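Local coordinates for aminoglycoside 3'-phosphotransferase AphA1-IAB (Acinetobacter baumannii, PDB 4FEV), which phosphorylates the 3'-hydroxyl of kanamycin and related aminoglycosides with ATP, and so confers resistance to these antibiotics, at residues L82-H87 against L98-P103; K105-V110 against F200-L205. All coordinates share one frame; numbering follows the deposited sequence.

Contact 1: residues L82-H87 against L98-P103; sequences LPTIKH and LTTAIP. With PP1 (1-ter-butyl-3-p-tolyl-1H-pyrazolo[3,4-D]pyrimidin-4-ylamine), chain H.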
ATOM      1  N   LEU A  82       2.347   8.177   9.339  1.00 19.15           N
ATOM      2  CA  LEU A  82       2.201   6.726   9.234  1.00 30.71           C
ATOM      3  C   LEU A  82       1.861   6.118  10.581  1.00 27.92           C
ATOM      4  O   LEU A  82       2.107   6.733  11.608  1.00 19.85           O
ATOM      5  CB  LEU A  82       3.521   6.090   8.765  1.00 20.23           C
ATOM      6  CG  LEU A  82       4.000   6.325   7.339  1.00 25.26           C
ATOM      7  CD1 LEU A  82       5.115   5.352   6.989  1.00 14.33           C
ATOM      8  CD2 LEU A  82       2.849   6.149   6.411  1.00 21.21           C
ATOM      9  N   PRO A  83       1.326   4.885  10.582  1.00 11.76           N
ATOM     10  CA  PRO A  83       1.201   4.163  11.852  1.00 11.43           C
ATOM     11  C   PRO A  83       2.564   3.964  12.520  1.00 13.17           C
ATOM     12  O   PRO A  83       3.565   3.773  11.825  1.00 20.77           O
ATOM     13  CB  PRO A  83       0.625   2.809  11.425  1.00 11.37           C
ATOM     14  CG  PRO A  83      -0.152   3.123  10.174  1.00 10.57           C
ATOM     15  CD  PRO A  83       0.717   4.149   9.461  1.00 10.37           C
ATOM     16  N   THR A  84       2.594   3.993  13.849  1.00 17.26           N
ATOM     17  CA  THR A  84       3.845   3.826  14.591  1.00 20.80           C
ATOM     18  C   THR A  84       4.056   2.360  14.983  1.00 17.76           C
ATOM     19  O   THR A  84       3.130   1.706  15.462  1.00 22.32           O
ATOM     20  CB  THR A  84       3.822   4.697  15.859  1.00 47.30           C
ATOM     21  OG1 THR A  84       3.620   6.065  15.483  1.00 29.29           O
ATOM     22  CG2 THR A  84       5.122   4.565  16.640  1.00 30.31           C
ATOM     23  N   ILE A  85       5.266   1.849  14.764  1.00 13.21           N
ATOM     24  CA  ILE A  85       5.613   0.481  15.163  1.00 13.83           C
ATOM     25  C   ILE A  85       5.736   0.391  16.679  1.00 18.99           C
ATOM     26  O   ILE A  85       6.568   1.073  17.283  1.00 18.30           O
ATOM     27  CB  ILE A  85       6.942   0.008  14.497  1.00 15.17           C
ATOM     28  CG1 ILE A  85       6.830   0.051  12.963  1.00 14.23           C
ATOM     29  CG2 ILE A  85       7.330  -1.382  14.976  1.00 13.61           C
ATOM     30  CD1 ILE A  85       8.169  -0.001  12.249  1.00 11.91           C
ATOM     31  N   LYS A  86       4.895  -0.428  17.305  1.00 17.07           N
ATOM     32  CA  LYS A  86       5.017  -0.664  18.738  1.00 19.12           C
ATOM     33  C   LYS A  86       5.944  -1.843  18.993  1.00 29.68           C
ATOM     34  O   LYS A  86       6.739  -1.831  19.932  1.00 21.08           O
ATOM     35  CB  LYS A  86       3.660  -0.940  19.386  1.00 20.57           C
ATOM     36  CG  LYS A  86       2.886   0.305  19.772  1.00 37.17           C
ATOM     37  CD  LYS A  86       1.826  -0.033  20.812  1.00 55.52           C
ATOM     38  CE  LYS A  86       1.999   0.797  22.081  1.00 60.13           C
ATOM     39  NZ  LYS A  86       1.848   2.257  21.808  1.00 57.03           N
ATOM     40  N   HIS A  87       5.840  -2.853  18.139  1.00 18.67           N
ATOM     41  CA  HIS A  87       6.546  -4.097  18.363  1.00 19.29           C
ATOM     42  C   HIS A  87       6.545  -4.923  17.083  1.00 17.85           C
ATOM     43  O   HIS A  87       5.555  -4.931  16.342  1.00 17.11           O
ATOM     44  CB  HIS A  87       5.846  -4.863  19.482  1.00 21.42           C
ATOM     45  CG  HIS A  87       6.755  -5.742  20.275  1.00 32.33           C
ATOM     46  ND1 HIS A  87       6.860  -5.653  21.646  1.00 57.65           N
ATOM     47  CD2 HIS A  87       7.596  -6.732  19.894  1.00 40.45           C
ATOM     48  CE1 HIS A  87       7.730  -6.549  22.075  1.00 50.86           C
ATOM     49  NE2 HIS A  87       8.193  -7.216  21.031  1.00 36.63           N
ATOM     50  N   LEU A  98       2.960  -5.131  15.253  1.00 16.64           N
ATOM     51  CA  LEU A  98       1.984  -4.389  16.043  1.00 17.70           C
ATOM     52  C   LEU A  98       2.182  -2.891  15.857  1.00 16.83           C
ATOM     53  O   LEU A  98       3.259  -2.362  16.145  1.00 16.61           O
ATOM     54  CB  LEU A  98       2.131  -4.739  17.526  1.00 19.74           C
ATOM     55  CG  LEU A  98       1.155  -4.069  18.500  1.00 21.23           C
ATOM     56  CD1 LEU A  98      -0.280  -4.613  18.316  1.00 21.84           C
ATOM     57  CD2 LEU A  98       1.626  -4.231  19.938  1.00 23.19           C
ATOM     58  N   THR A  99       1.143  -2.209  15.394  1.00 16.49           N
ATOM     59  CA  THR A  99       1.212  -0.774  15.144  1.00 15.77           C
ATOM     60  C   THR A  99       0.044  -0.030  15.790  1.00 16.97           C
ATOM     61  O   THR A  99      -0.983  -0.636  16.108  1.00 18.03           O
ATOM     62  CB  THR A  99       1.178  -0.467  13.632  1.00 13.94           C
ATOM     63  OG1 THR A  99      -0.057  -0.947  13.078  1.00 14.51           O
ATOM     64  CG2 THR A  99       2.351  -1.136  12.914  1.00 15.27           C
ATOM     65  N   THR A 100       0.200   1.285  15.954  1.00 16.88           N
ATOM     66  CA  THR A 100      -0.890   2.142  16.418  1.00 17.94           C
ATOM     67  C   THR A 100      -1.857   2.415  15.272  1.00 17.03           C
ATOM     68  O   THR A 100      -1.447   2.579  14.131  1.00 28.46           O
ATOM     69  CB  THR A 100      -0.382   3.497  16.938  1.00 18.25           C
ATOM     70  OG1 THR A 100       0.288   4.190  15.876  1.00 28.76           O
ATOM     71  CG2 THR A 100       0.572   3.312  18.132  1.00 19.41           C
ATOM     72  N   ALA A 101      -3.147   2.449  15.573  1.00 20.39           N
ATOM     73  CA  ALA A 101      -4.125   2.730  14.537  1.00 17.56           C
ATOM     74  C   ALA A 101      -4.099   4.214  14.205  1.00 17.12           C
ATOM     75  O   ALA A 101      -3.878   5.054  15.072  1.00 25.28           O
ATOM     76  CB  ALA A 101      -5.524   2.300  14.984  1.00 19.09           C
ATOM     77  N   ILE A 102      -4.284   4.534  12.936  1.00 15.85           N
ATOM     78  CA  ILE A 102      -4.595   5.898  12.566  1.00 15.74           C
ATOM     79  C   ILE A 102      -6.112   6.027  12.639  1.00 16.95           C
ATOM     80  O   ILE A 102      -6.833   5.348  11.900  1.00 20.00           O
ATOM     81  CB  ILE A 102      -4.110   6.207  11.143  1.00 25.38           C
ATOM     82  CG1 ILE A 102      -2.587   6.086  11.063  1.00 21.40           C
ATOM     83  CG2 ILE A 102      -4.548   7.596  10.725  1.00 17.61           C
ATOM     84  CD1 ILE A 102      -2.076   6.294   9.679  1.00 22.02           C
ATOM     85  N   PRO A 103      -6.610   6.887  13.541  1.00 18.40           N
ATOM     86  CA  PRO A 103      -8.064   7.034  13.697  1.00 19.77           C
ATOM     87  C   PRO A 103      -8.728   7.573  12.437  1.00 19.97           C
ATOM     88  O   PRO A 103      -8.135   8.370  11.705  1.00 18.55           O
ATOM     89  CB  PRO A 103      -8.193   8.058  14.824  1.00 25.10           C
ATOM     90  CG  PRO A 103      -6.909   8.822  14.793  1.00 43.31           C
ATOM     91  CD  PRO A 103      -5.862   7.836  14.383  1.00 22.21           C
TER
HETATM   92  N1  PP1 H 302      -4.728  -1.125   8.911  0.92 16.71           N
HETATM   93  C2  PP1 H 302      -3.328   1.545  10.876  0.92 11.71           C
HETATM   94  N3  PP1 H 302      -3.325   0.415  10.196  0.92 18.59           N
HETATM   95  C4  PP1 H 302      -4.459  -0.036   9.626  0.92 13.49           C
HETATM   96  C5  PP1 H 302      -5.642   0.681   9.736  0.92 11.01           C
HETATM   97  C6  PP1 H 302      -5.594   1.878  10.465  0.92 17.53           C
HETATM   98  N7  PP1 H 302      -4.435   2.254  11.004  0.92 10.73           N
HETATM   99  N8  PP1 H 302      -5.917  -1.177   8.567  0.92  8.36           N
HETATM  100  C9  PP1 H 302      -6.563  -0.087   9.002  0.92 14.10           C
HETATM  101  N10 PP1 H 302      -6.628   2.695  10.672  0.92 11.99           N
HETATM  102  C11 PP1 H 302      -7.937   0.127   8.823  0.92 24.48           C
HETATM  103  C12 PP1 H 302      -8.595   1.298   9.181  0.92 70.57           C
HETATM  104  C13 PP1 H 302      -9.960   1.460   8.974  0.92 39.13           C
HETATM  105  C14 PP1 H 302     -10.689   0.437   8.391  0.92 50.02           C
HETATM  106  C15 PP1 H 302     -10.047  -0.740   8.016  0.92 75.48           C
HETATM  107  C16 PP1 H 302      -8.677  -0.885   8.219  0.92 68.06           C
HETATM  108  C24 PP1 H 302     -12.190   0.613   8.161  0.92 66.90           C
HETATM  109  C28 PP1 H 302      -3.723  -2.165   8.544  0.92 21.24           C
HETATM  110  C29 PP1 H 302      -4.442  -3.205   7.684  0.92 20.66           C
HETATM  111  C33 PP1 H 302      -2.601  -1.499   7.727  0.92 15.35           C
HETATM  112  C37 PP1 H 302      -3.158  -2.805   9.818  0.92  6.00           C

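Contact 2: residues K105-V110 against F200-L205; sequences KTAFQV and FSLDNL. With PP1 (1-ter-butyl-3-p-tolyl-1H-pyrazolo[3,4-D]pyrimidin-4-ylamine), chain H.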
ATOM      1  N   LYS A 105     -11.614   7.026   8.927  1.00 18.62           N
ATOM      2  CA  LYS A 105     -12.220   6.167   7.921  1.00 20.29           C
ATOM      3  C   LYS A 105     -11.381   6.254   6.660  1.00 15.06           C
ATOM      4  O   LYS A 105     -10.675   7.244   6.443  1.00 14.46           O
ATOM      5  CB  LYS A 105     -13.652   6.627   7.610  1.00 15.29           C
ATOM      6  CG  LYS A 105     -14.642   6.525   8.775  1.00 17.85           C
ATOM      7  CD  LYS A 105     -15.836   7.423   8.536  1.00 33.36           C
ATOM      8  CE  LYS A 105     -16.814   7.356   9.696  1.00 44.26           C
ATOM      9  NZ  LYS A 105     -17.807   8.465   9.655  1.00 38.37           N
ATOM     10  N   THR A 106     -11.441   5.219   5.831  1.00 12.35           N
ATOM     11  CA  THR A 106     -10.710   5.233   4.568  1.00 11.04           C
ATOM     12  C   THR A 106     -11.316   6.248   3.608  1.00 10.85           C
ATOM     13  O   THR A 106     -12.475   6.662   3.772  1.00 12.51           O
ATOM     14  CB  THR A 106     -10.742   3.860   3.883  1.00 12.55           C
ATOM     15  OG1 THR A 106     -12.092   3.555   3.483  1.00 11.39           O
ATOM     16  CG2 THR A 106     -10.213   2.784   4.816  1.00 15.51           C
ATOM     17  N   ALA A 107     -10.531   6.641   2.609  1.00  9.80           N
ATOM     18  CA  ALA A 107     -11.011   7.504   1.543  1.00  9.64           C
ATOM     19  C   ALA A 107     -12.268   6.896   0.913  1.00 10.70           C
ATOM     20  O   ALA A 107     -13.234   7.608   0.627  1.00 12.24           O
ATOM     21  CB  ALA A 107      -9.919   7.701   0.486  1.00  8.46           C
ATOM     22  N   PHE A 108     -12.242   5.583   0.709  1.00  9.95           N
ATOM     23  CA  PHE A 108     -13.370   4.867   0.113  1.00 10.52           C
ATOM     24  C   PHE A 108     -14.615   5.045   0.973  1.00 13.98           C
ATOM     25  O   PHE A 108     -15.696   5.379   0.469  1.00 12.51           O
ATOM     26  CB  PHE A 108     -13.051   3.375  -0.040  1.00 10.34           C
ATOM     27  CG  PHE A 108     -14.151   2.588  -0.728  1.00 15.12           C
ATOM     28  CD1 PHE A 108     -14.221   2.539  -2.114  1.00 13.43           C
ATOM     29  CD2 PHE A 108     -15.122   1.929   0.011  1.00 23.22           C
ATOM     30  CE1 PHE A 108     -15.245   1.822  -2.752  1.00 18.78           C
ATOM     31  CE2 PHE A 108     -16.141   1.215  -0.616  1.00 30.46           C
ATOM     32  CZ  PHE A 108     -16.199   1.165  -1.994  1.00 14.90           C
ATOM     33  N   GLN A 109     -14.459   4.838   2.277  1.00 12.42           N
ATOM     34  CA  GLN A 109     -15.576   4.999   3.201  1.00 13.86           C
ATOM     35  C   GLN A 109     -16.168   6.401   3.192  1.00 17.12           C
ATOM     36  O   GLN A 109     -17.395   6.566   3.212  1.00 16.61           O
ATOM     37  CB  GLN A 109     -15.144   4.649   4.613  1.00 17.99           C
ATOM     38  CG  GLN A 109     -14.977   3.170   4.845  1.00 18.00           C
ATOM     39  CD  GLN A 109     -14.627   2.891   6.282  1.00 33.27           C
ATOM     40  OE1 GLN A 109     -13.590   3.336   6.769  1.00 18.91           O
ATOM     41  NE2 GLN A 109     -15.508   2.192   6.985  1.00 25.50           N
ATOM     42  N   VAL A 110     -15.307   7.412   3.167  1.00 13.58           N
ATOM     43  CA  VAL A 110     -15.796   8.786   3.254  1.00 14.19           C
ATOM     44  C   VAL A 110     -16.450   9.214   1.947  1.00 13.97           C
ATOM     45  O   VAL A 110     -17.402   9.995   1.957  1.00 14.89           O
ATOM     46  CB  VAL A 110     -14.700   9.794   3.716  1.00 16.38           C
ATOM     47  CG1 VAL A 110     -14.200   9.422   5.122  1.00 17.54           C
ATOM     48  CG2 VAL A 110     -13.544   9.829   2.743  1.00 32.79           C
ATOM     49  N   PHE A 200      -1.580   2.657  -3.779  1.00  4.28           N
ATOM     50  CA  PHE A 200      -2.206   3.930  -3.425  1.00  7.21           C
ATOM     51  C   PHE A 200      -3.692   3.882  -3.805  1.00 11.15           C
ATOM     52  O   PHE A 200      -4.157   4.584  -4.712  1.00  8.08           O
ATOM     53  CB  PHE A 200      -1.494   5.089  -4.131  1.00  5.38           C
ATOM     54  CG  PHE A 200      -1.671   6.420  -3.450  1.00  6.28           C
ATOM     55  CD1 PHE A 200      -0.946   6.722  -2.309  1.00 12.44           C
ATOM     56  CD2 PHE A 200      -2.557   7.362  -3.954  1.00  8.53           C
ATOM     57  CE1 PHE A 200      -1.096   7.952  -1.676  1.00 11.45           C
ATOM     58  CE2 PHE A 200      -2.711   8.600  -3.331  1.00  7.38           C
ATOM     59  CZ  PHE A 200      -1.988   8.886  -2.187  1.00 11.92           C
ATOM     60  N   SER A 201      -4.426   3.017  -3.116  1.00  6.31           N
ATOM     61  CA  SER A 201      -5.855   2.833  -3.384  1.00  5.21           C
ATOM     62  C   SER A 201      -6.684   3.644  -2.396  1.00  9.05           C
ATOM     63  O   SER A 201      -6.158   4.158  -1.400  1.00  8.45           O
ATOM     64  CB  SER A 201      -6.216   1.359  -3.222  1.00 10.89           C
ATOM     65  OG  SER A 201      -6.122   0.999  -1.857  1.00 13.01           O
ATOM     66  N   LEU A 202      -7.994   3.731  -2.643  1.00  8.02           N
ATOM     67  CA  LEU A 202      -8.880   4.453  -1.731  1.00  6.98           C
ATOM     68  C   LEU A 202      -8.986   3.772  -0.363  1.00  7.64           C
ATOM     69  O   LEU A 202      -9.428   4.387   0.608  1.00 10.50           O
ATOM     70  CB  LEU A 202     -10.283   4.598  -2.347  1.00  7.57           C
ATOM     71  CG  LEU A 202     -10.422   5.452  -3.616  1.00 16.33           C
ATOM     72  CD1 LEU A 202     -11.862   5.382  -4.172  1.00 10.08           C
ATOM     73  CD2 LEU A 202     -10.016   6.899  -3.331  1.00 10.79           C
ATOM     74  N   ASP A 203      -8.606   2.495  -0.286  1.00  8.06           N
ATOM     75  CA  ASP A 203      -8.636   1.768   0.988  1.00  8.11           C
ATOM     76  C   ASP A 203      -7.474   2.117   1.926  1.00 17.72           C
ATOM     77  O   ASP A 203      -7.527   1.831   3.125  1.00  8.57           O
ATOM     78  CB  ASP A 203      -8.599   0.252   0.755  1.00 14.02           C
ATOM     79  CG  ASP A 203      -9.844  -0.274   0.051  1.00 19.13           C
ATOM     80  OD1 ASP A 203     -10.946   0.280   0.281  1.00 26.97           O
ATOM     81  OD2 ASP A 203      -9.716  -1.245  -0.727  1.00 55.27           O
ATOM     82  N   ASN A 204      -6.414   2.697   1.377  1.00  7.19           N
ATOM     83  CA  ASN A 204      -5.153   2.854   2.121  1.00  6.90           C
ATOM     84  C   ASN A 204      -4.830   4.289   2.554  1.00 14.53           C
ATOM     85  O   ASN A 204      -3.724   4.582   3.029  1.00 10.49           O
ATOM     86  CB  ASN A 204      -3.994   2.268   1.311  1.00  6.60           C
ATOM     87  CG  ASN A 204      -4.059   0.748   1.239  1.00  8.67           C
ATOM     88  OD1 ASN A 204      -4.673   0.123   2.094  1.00 10.22           O
ATOM     89  ND2 ASN A 204      -3.423   0.152   0.223  1.00  5.74           N
ATOM     90  N   LEU A 205      -5.804   5.173   2.386  1.00  8.43           N
ATOM     91  CA  LEU A 205      -5.677   6.562   2.795  1.00 10.05           C
ATOM     92  C   LEU A 205      -6.744   6.860   3.827  1.00 10.89           C
ATOM     93  O   LEU A 205      -7.903   6.538   3.619  1.00 10.68           O
ATOM     94  CB  LEU A 205      -5.812   7.459   1.570  1.00  9.16           C
ATOM     95  CG  LEU A 205      -4.541   7.245   0.730  1.00 16.74           C
ATOM     96  CD1 LEU A 205      -4.778   7.228  -0.764  1.00 36.26           C
ATOM     97  CD2 LEU A 205      -3.500   8.280   1.128  1.00 18.62           C
TER
HETATM   98  N1  PP1 H 302      -4.728  -1.125   8.911  0.92 16.71           N
HETATM   99  C2  PP1 H 302      -3.328   1.545  10.876  0.92 11.71           C
HETATM  100  N3  PP1 H 302      -3.325   0.415  10.196  0.92 18.59           N
HETATM  101  C4  PP1 H 302      -4.459  -0.036   9.626  0.92 13.49           C
HETATM  102  C5  PP1 H 302      -5.642   0.681   9.736  0.92 11.01           C
HETATM  103  C6  PP1 H 302      -5.594   1.878  10.465  0.92 17.53           C
HETATM  104  N7  PP1 H 302      -4.435   2.254  11.004  0.92 10.73           N
HETATM  105  N8  PP1 H 302      -5.917  -1.177   8.567  0.92  8.36           N
HETATM  106  C9  PP1 H 302      -6.563  -0.087   9.002  0.92 14.10           C
HETATM  107  N10 PP1 H 302      -6.628   2.695  10.672  0.92 11.99           N
HETATM  108  C11 PP1 H 302      -7.937   0.127   8.823  0.92 24.48           C
HETATM  109  C12 PP1 H 302      -8.595   1.298   9.181  0.92 70.57           C
HETATM  110  C13 PP1 H 302      -9.960   1.460   8.974  0.92 39.13           C
HETATM  111  C14 PP1 H 302     -10.689   0.437   8.391  0.92 50.02           C
HETATM  112  C15 PP1 H 302     -10.047  -0.740   8.016  0.92 75.48           C
HETATM  113  C16 PP1 H 302      -8.677  -0.885   8.219  0.92 68.06           C
HETATM  114  C24 PP1 H 302     -12.190   0.613   8.161  0.92 66.90           C
HETATM  115  C28 PP1 H 302      -3.723  -2.165   8.544  0.92 21.24           C
HETATM  116  C29 PP1 H 302      -4.442  -3.205   7.684  0.92 20.66           C
HETATM  117  C33 PP1 H 302      -2.601  -1.499   7.727  0.92 15.35           C
HETATM  118  C37 PP1 H 302      -3.158  -2.805   9.818  0.92  6.00           C
HETATM  119  O   HOH W   1     -12.232   0.941   2.498  1.00 21.85           O

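Contact 1: residues L82-H87 against L98-P103
Leu98 pairs with His87 in the antiparallel hairpin of strands 85-91 and 94-100. Leu98 N donates to His87 O (2.8 Å), and Leu98 O takes two donors in return, Lys86 N at 2.8 Å and the longer His87 N. Two residues facing one make this a classic beta bulge, and Ile85 and Thr99 beyond it form a non-hydrogen-bonded pair. Thr100 is held twice by Thr84: its N donates to Thr84 O, and its OG1, turned between its own backbone N and carbonyl carbon (chi1 61°), receives Thr84 N at 3.1 Å. The hydroxyl thus stands in for a backbone carbonyl at Thr84, just ahead of strand 85-91.

Among the apolar contacts, Ile102 reaches back to the Pro83 ring, with CD1 3.5 Å from Pro83 CD, while Pro83 CB rests 3.4 Å from Thr100 O. Pro83 CG also touches C2 of the inhibitor PP1, whose pyrimidine is gripped by the backbone of Ile102: Ile102 N donates to PP1 N7 (3.0 Å) and PP1 N10 to Ile102 O (2.9 Å). This pair of bonds is consistent with hinge recognition as in protein kinases, where backbone atoms likewise hold adenine.

The hairpin 85-91/94-100 lies at one edge of the five-stranded sheet. Strand 53-59 pairs with the other side of 94-100, Ile85 packs on helix 61-76, and Ile102 meets Ile213 of strand 211-215.

Contact 2: residues K105-V110 against F200-L205
The start of helix 107-113 docks on the loop that follows Asp199, the probable proton acceptor, and leads into strand 205-208; two carbonyls of that loop receive the helix's first amides. Ala107 N donates to Leu205 O (2.8 Å), while Phe108 N reaches Leu202 O at 3.1 Å from well above the carbonyl plane, 46° out of it. Leu205 O also takes a CA-H...O contact from Thr106 CA.

Thr106 is the N-cap. With OG1 set between its backbone N and carbonyl carbon (chi1 66°), it accepts from Gln109 N, and Gln109 OE1 returns the bond by taking Thr106 N on a lone pair, in the plane of its amide (3.0 Å). These reciprocal bonds form a capping box. Thr106 CG2 meanwhile lies against Asp203 O. A water joins the two segments, bound to Thr106 OG1 and donating to Asp203 OD1 at 2.6 Å. The carboxylate of Asp203 runs beside the Phe108 side chain, the two planes 64° apart, with OD1 3.8 Å from Phe108 CB.

Apolar contact comes from Leu202: its CB meets Phe108 CB, its CD2 lies 3.9 Å from Ala107 CB, and its CD1 stands at the edge of the Phe108 ring. Helices 118-133 and 227-237 also pack on Leu202.

Ser201 to Asn204 make a type I turn, and Asn204 ND2 binds the backbone O of Asp199. The sequence from Asp199 to Asn204 matches the catalytic loop of the kinase-like phosphotransferases, here in contact with the capped start of helix 107-113.

Contact 1 and contact 2 adjoin in the sequence, with their centres about 17 Å apart and PP1 touching both. The hinge-like backbone of contact 1 holds the pyrimidine end of the inhibitor, while the tolyl methyl, PP1 C24, comes to 3.4 Å from Gln109 OE1 in contact 2. The 82-87/98-103 pairing belongs to the five-stranded sheet, and 105-110/200-205 joins the start of helix 107-113 to the probable catalytic loop. The Asp203 side chain is about 7 Å from that of Asp199, the probable proton acceptor, and about 5 Å from bound kanamycin, so contact 2 borders both ligands.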